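Local coordinates for genome polyprotein (Chicken sicinivirus JSY, PDB 6QWT) that probably replicates the viral genome as the RNA-dependent RNA polymerase 3Dpol, the C-terminal piece of the polyprotein, at residues A[75-80]-A[304-309]; A[309-314]-A[357-362]. One frame throughout, in Å; residues are numbered along the deposited sequence.

Contact 1 (A[75-80]-A[304-309])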
# COMPACT_ATOMS: atom_id res chain seq x y z
N LYS A 75 -0.06 -21.03 10.82
CA LYS A 75 0.55 -22.25 10.31
C LYS A 75 0.08 -22.56 8.89
O LYS A 75 0.88 -22.97 8.04
CB LYS A 75 0.24 -23.42 11.24
CG LYS A 75 0.71 -23.22 12.67
CD LYS A 75 2.21 -23.03 12.73
CE LYS A 75 2.68 -22.77 14.15
NZ LYS A 75 4.17 -22.68 14.22
N LEU A 76 -1.21 -22.36 8.62
CA LEU A 76 -1.74 -22.65 7.29
C LEU A 76 -1.09 -21.76 6.23
O LEU A 76 -0.67 -22.25 5.17
CB LEU A 76 -3.26 -22.46 7.29
CG LEU A 76 -3.95 -22.76 5.96
CD1 LEU A 76 -3.65 -24.19 5.51
CD2 LEU A 76 -5.45 -22.53 6.08
N TYR A 77 -0.99 -20.46 6.51
CA TYR A 77 -0.42 -19.54 5.53
C TYR A 77 1.04 -19.88 5.24
O TYR A 77 1.44 -20.02 4.08
CB TYR A 77 -0.56 -18.10 6.02
CG TYR A 77 0.17 -17.10 5.15
CD1 TYR A 77 -0.29 -16.79 3.88
CD2 TYR A 77 1.33 -16.47 5.61
CE1 TYR A 77 0.38 -15.88 3.08
CE2 TYR A 77 2.00 -15.56 4.81
CZ TYR A 77 1.52 -15.27 3.55
OH TYR A 77 2.17 -14.37 2.74
N PHE A 78 1.86 -20.03 6.29
CA PHE A 78 3.26 -20.35 6.08
C PHE A 78 3.47 -21.75 5.53
O PHE A 78 4.50 -22.00 4.89
CB PHE A 78 4.04 -20.18 7.38
CG PHE A 78 4.40 -18.75 7.68
CD1 PHE A 78 5.52 -18.17 7.11
CD2 PHE A 78 3.60 -17.99 8.51
CE1 PHE A 78 5.84 -16.86 7.37
CE2 PHE A 78 3.91 -16.67 8.78
CZ PHE A 78 5.04 -16.11 8.21
N SER A 79 2.53 -22.66 5.75
CA SER A 79 2.61 -23.98 5.13
C SER A 79 2.51 -23.87 3.62
O SER A 79 3.29 -24.48 2.88
CB SER A 79 1.51 -24.89 5.68
OG SER A 79 1.49 -26.13 5.00
N ARG A 80 1.55 -23.08 3.13
CA ARG A 80 1.41 -22.88 1.69
C ARG A 80 2.57 -22.09 1.12
O ARG A 80 3.04 -22.39 0.02
CB ARG A 80 0.08 -22.18 1.39
CG ARG A 80 -0.00 -21.67 -0.04
CD ARG A 80 -1.43 -21.49 -0.48
NE ARG A 80 -2.22 -22.71 -0.30
CZ ARG A 80 -3.47 -22.85 -0.74
NH1 ARG A 80 -4.06 -21.85 -1.39
NH2 ARG A 80 -4.12 -23.98 -0.53
N ASN A 304 1.99 -6.24 5.64
CA ASN A 304 0.54 -6.06 5.69
C ASN A 304 -0.18 -7.13 4.89
O ASN A 304 -1.23 -7.62 5.31
CB ASN A 304 0.16 -4.67 5.17
CG ASN A 304 0.02 -3.65 6.28
OD1 ASN A 304 0.77 -3.67 7.26
ND2 ASN A 304 -0.95 -2.75 6.13
N SER A 305 0.37 -7.49 3.72
CA SER A 305 -0.19 -8.59 2.93
C SER A 305 -0.26 -9.87 3.74
O SER A 305 -1.28 -10.55 3.77
CB SER A 305 0.64 -8.81 1.67
OG SER A 305 0.49 -7.75 0.75
N MET A 306 0.85 -10.21 4.40
CA MET A 306 0.86 -11.41 5.24
C MET A 306 -0.16 -11.30 6.36
O MET A 306 -0.91 -12.25 6.61
CB MET A 306 2.27 -11.64 5.78
CG MET A 306 3.31 -11.73 4.68
SD MET A 306 5.01 -12.01 5.23
CE MET A 306 4.81 -13.48 6.20
N VAL A 307 -0.24 -10.14 7.02
CA VAL A 307 -1.25 -9.92 8.05
C VAL A 307 -2.65 -10.15 7.48
O VAL A 307 -3.48 -10.83 8.09
CB VAL A 307 -1.12 -8.50 8.64
CG1 VAL A 307 -2.37 -8.14 9.44
CG2 VAL A 307 0.12 -8.39 9.50
N ASN A 308 -2.92 -9.58 6.31
CA ASN A 308 -4.23 -9.74 5.70
C ASN A 308 -4.53 -11.20 5.38
O ASN A 308 -5.63 -11.69 5.65
CB ASN A 308 -4.30 -8.88 4.44
CG ASN A 308 -5.70 -8.41 4.14
OD1 ASN A 308 -6.68 -9.00 4.60
ND2 ASN A 308 -5.80 -7.31 3.40
N ASN A 309 -3.55 -11.91 4.81
CA ASN A 309 -3.74 -13.33 4.51
C ASN A 309 -4.06 -14.11 5.78
O ASN A 309 -5.01 -14.90 5.81
CB ASN A 309 -2.49 -13.90 3.84
CG ASN A 309 -2.53 -13.79 2.32
OD1 ASN A 309 -2.73 -14.78 1.61
ND2 ASN A 309 -2.34 -12.58 1.81
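Met306 meets both aromatic side chains of helix 70-81, Tyr77 and Phe78, with different parts of its chain. Its CG lies 3.5 Å from Tyr77 OH, off to one side of the ring plane and beyond the end of the phenol. The chain runs straight through CB, CG and SD and then bends at its last torsion (chi3 55°). This turn carries the methyl to the edge of the Tyr77 ring, where Met306 CE lies near the ring plane and 3.8 Å from Tyr77 CE2. The same methyl closes on Phe78, with Met306 CE 3.3 Å from Phe78 CZ, so one carbon fills the angle between the two rings. These rings also pack on each other, CD2 of Tyr77 lying over the outer part of one Phe78 face.

One turn further on, Asn309 meets the CD1-CE1 side of the tyrosine, its CB oblique to the ring plane and 3.6 Å from Tyr77 CE1. Its OD1 also approaches that carbon, the amide and ring planes being 47° apart. The amide is steered from its nitrogen: Asn309 ND2 donates a 3.0 Å bond to Ser305 O, which already accepts the helical bond from Asn309 N. The donor stands above the carbonyl plane, not on a lone pair, while the acceptor lies close to the plane of the amide.

Tyr77 thus lies across Met306 and Asn309. The axes of segments 75-80 and 304-309 approach to 10.6 Å, their N-to-C directions 121° apart. By its sequence, helix 298-316 is the motif B helix of the polymerase palm; helix 70-81 packs on it here through side chains alone, with Tyr77 OH bonded to Tyr204 O and Asn309 ND2 to Gly205 O of one loop.

Contact 2 (A[309-314]-A[357-362])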
# COMPACT_ATOMS: atom_id res chain seq x y z
N ASN A 309 -3.55 -11.91 4.81
CA ASN A 309 -3.74 -13.33 4.51
C ASN A 309 -4.06 -14.11 5.78
O ASN A 309 -5.01 -14.90 5.81
CB ASN A 309 -2.49 -13.90 3.84
CG ASN A 309 -2.53 -13.79 2.32
OD1 ASN A 309 -2.73 -14.78 1.61
ND2 ASN A 309 -2.34 -12.58 1.81
N ILE A 310 -3.28 -13.89 6.84
CA ILE A 310 -3.48 -14.61 8.10
C ILE A 310 -4.86 -14.32 8.67
O ILE A 310 -5.58 -15.23 9.10
CB ILE A 310 -2.37 -14.24 9.11
CG1 ILE A 310 -0.98 -14.50 8.52
CG2 ILE A 310 -2.57 -14.99 10.42
CD1 ILE A 310 -0.45 -15.85 8.76
N SER A 311 -5.25 -13.05 8.68
CA SER A 311 -6.53 -12.66 9.27
C SER A 311 -7.69 -13.30 8.52
O SER A 311 -8.61 -13.86 9.13
CB SER A 311 -6.65 -11.14 9.29
OG SER A 311 -5.55 -10.57 9.97
N LEU A 312 -7.67 -13.22 7.18
CA LEU A 312 -8.73 -13.83 6.38
C LEU A 312 -8.81 -15.34 6.61
O LEU A 312 -9.90 -15.89 6.79
CB LEU A 312 -8.50 -13.54 4.90
CG LEU A 312 -8.69 -12.10 4.44
CD1 LEU A 312 -7.96 -11.86 3.12
CD2 LEU A 312 -10.17 -11.76 4.31
N LEU A 313 -7.65 -16.01 6.62
CA LEU A 313 -7.64 -17.45 6.85
C LEU A 313 -8.20 -17.79 8.23
O LEU A 313 -8.89 -18.80 8.39
CB LEU A 313 -6.21 -17.99 6.70
CG LEU A 313 -5.67 -18.04 5.26
CD1 LEU A 313 -4.15 -18.12 5.25
CD2 LEU A 313 -6.26 -19.21 4.50
N SER A 314 -7.92 -16.95 9.24
CA SER A 314 -8.45 -17.22 10.57
C SER A 314 -9.97 -17.10 10.60
O SER A 314 -10.63 -17.72 11.44
CB SER A 314 -7.82 -16.28 11.61
OG SER A 314 -8.41 -15.00 11.58
N THR A 357 -12.37 -9.64 16.31
CA THR A 357 -11.31 -8.68 16.02
C THR A 357 -11.83 -7.26 16.07
O THR A 357 -12.99 -7.02 16.45
CB THR A 357 -10.69 -8.95 14.64
OG1 THR A 357 -11.60 -8.51 13.62
CG2 THR A 357 -10.40 -10.44 14.44
N ASN A 358 -10.98 -6.30 15.70
CA ASN A 358 -11.38 -4.91 15.51
C ASN A 358 -11.54 -4.55 14.04
O ASN A 358 -11.80 -3.38 13.73
CB ASN A 358 -10.35 -3.99 16.17
CG ASN A 358 -10.33 -4.11 17.69
OD1 ASN A 358 -11.37 -4.30 18.32
ND2 ASN A 358 -9.14 -4.01 18.27
N TYR A 359 -11.40 -5.51 13.14
CA TYR A 359 -11.54 -5.24 11.71
C TYR A 359 -12.99 -4.92 11.37
O TYR A 359 -13.91 -5.60 11.81
CB TYR A 359 -11.08 -6.45 10.90
CG TYR A 359 -9.61 -6.79 10.99
CD1 TYR A 359 -8.63 -5.82 10.87
CD2 TYR A 359 -9.21 -8.11 11.17
CE1 TYR A 359 -7.28 -6.15 10.94
CE2 TYR A 359 -7.88 -8.45 11.25
CZ TYR A 359 -6.92 -7.47 11.13
OH TYR A 359 -5.59 -7.83 11.20
N LYS A 360 -13.18 -3.87 10.57
CA LYS A 360 -14.47 -3.54 9.98
C LYS A 360 -14.31 -3.63 8.47
O LYS A 360 -13.59 -2.83 7.87
CB LYS A 360 -14.94 -2.14 10.40
CG LYS A 360 -15.18 -1.96 11.89
CD LYS A 360 -15.49 -0.50 12.21
CE LYS A 360 -15.65 -0.26 13.71
NZ LYS A 360 -15.05 1.04 14.15
N VAL A 361 -14.97 -4.60 7.86
CA VAL A 361 -14.75 -4.93 6.46
C VAL A 361 -15.99 -4.57 5.65
O VAL A 361 -17.12 -4.69 6.13
CB VAL A 361 -14.36 -6.41 6.29
CG1 VAL A 361 -15.58 -7.30 6.19
CG2 VAL A 361 -13.47 -6.58 5.10
N THR A 362 -15.76 -4.08 4.42
CA THR A 362 -16.82 -3.55 3.57
C THR A 362 -16.58 -3.92 2.10
O THR A 362 -15.47 -4.35 1.75
CB THR A 362 -16.90 -2.02 3.69
OG1 THR A 362 -15.63 -1.45 3.36
CG2 THR A 362 -17.31 -1.59 5.10
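Ser311 OG is gripped from two sides: Tyr359 OH donates to it over 3.0 Å, and it also bonds Val307 O, one turn back in its own helix. The serine torsion explains this double role, because OG sits beside the backbone N and anti to the carbonyl carbon (chi1 -56°), tilted back toward the preceding turn. The phenol follows its hydroxyl into contact, Tyr359 CE2 lying 3.5 Å from Ser311 CB, while OG stands obliquely to the ring. Both residues are buried, so this bond gives the phenol hydroxyl a partner inside the protein.

At its base the tyrosine is fixed by an ST turn, in which Thr357 OG1 accepts from Tyr359 N at 3.0 Å. Thr357 OG1 is tied in addition to Tyr353 O at the end of helix 346-356.

Around the ring, Tyr234 packs edge-to-face and Tyr353 meets it with planes at about 60°. Tyr359 thus joins the stretch after helix 346-356 to helix 298-316, and strand 360-362 pairs with strand 230-235 at the margin of the antiparallel palm sheet.

How the contacts relate
Contacts 1 and 2 share Asn309 and follow each other along helix 298-316, their centres about 12 Å apart. Different parts of the chain bring aromatic side chains to this helix: contact 1 meets Tyr77 and Phe78, contact 2 meets Tyr359. They also touch directly, Tyr77 CB packing 3.5 Å from Ile310 CD1. On the other side of the join, Val307 CG1 lies 3.7 Å from Tyr359 OH. The helix thus links helix 70-81 with the segment around Tyr359, after helix 346-356. Tyr359 packs on Tyr234 of strand 230-235 and Asn309 on Ile329 and Cys331 of strand 327-332, strands that by sequence carry motifs A and C of the polymerase active site.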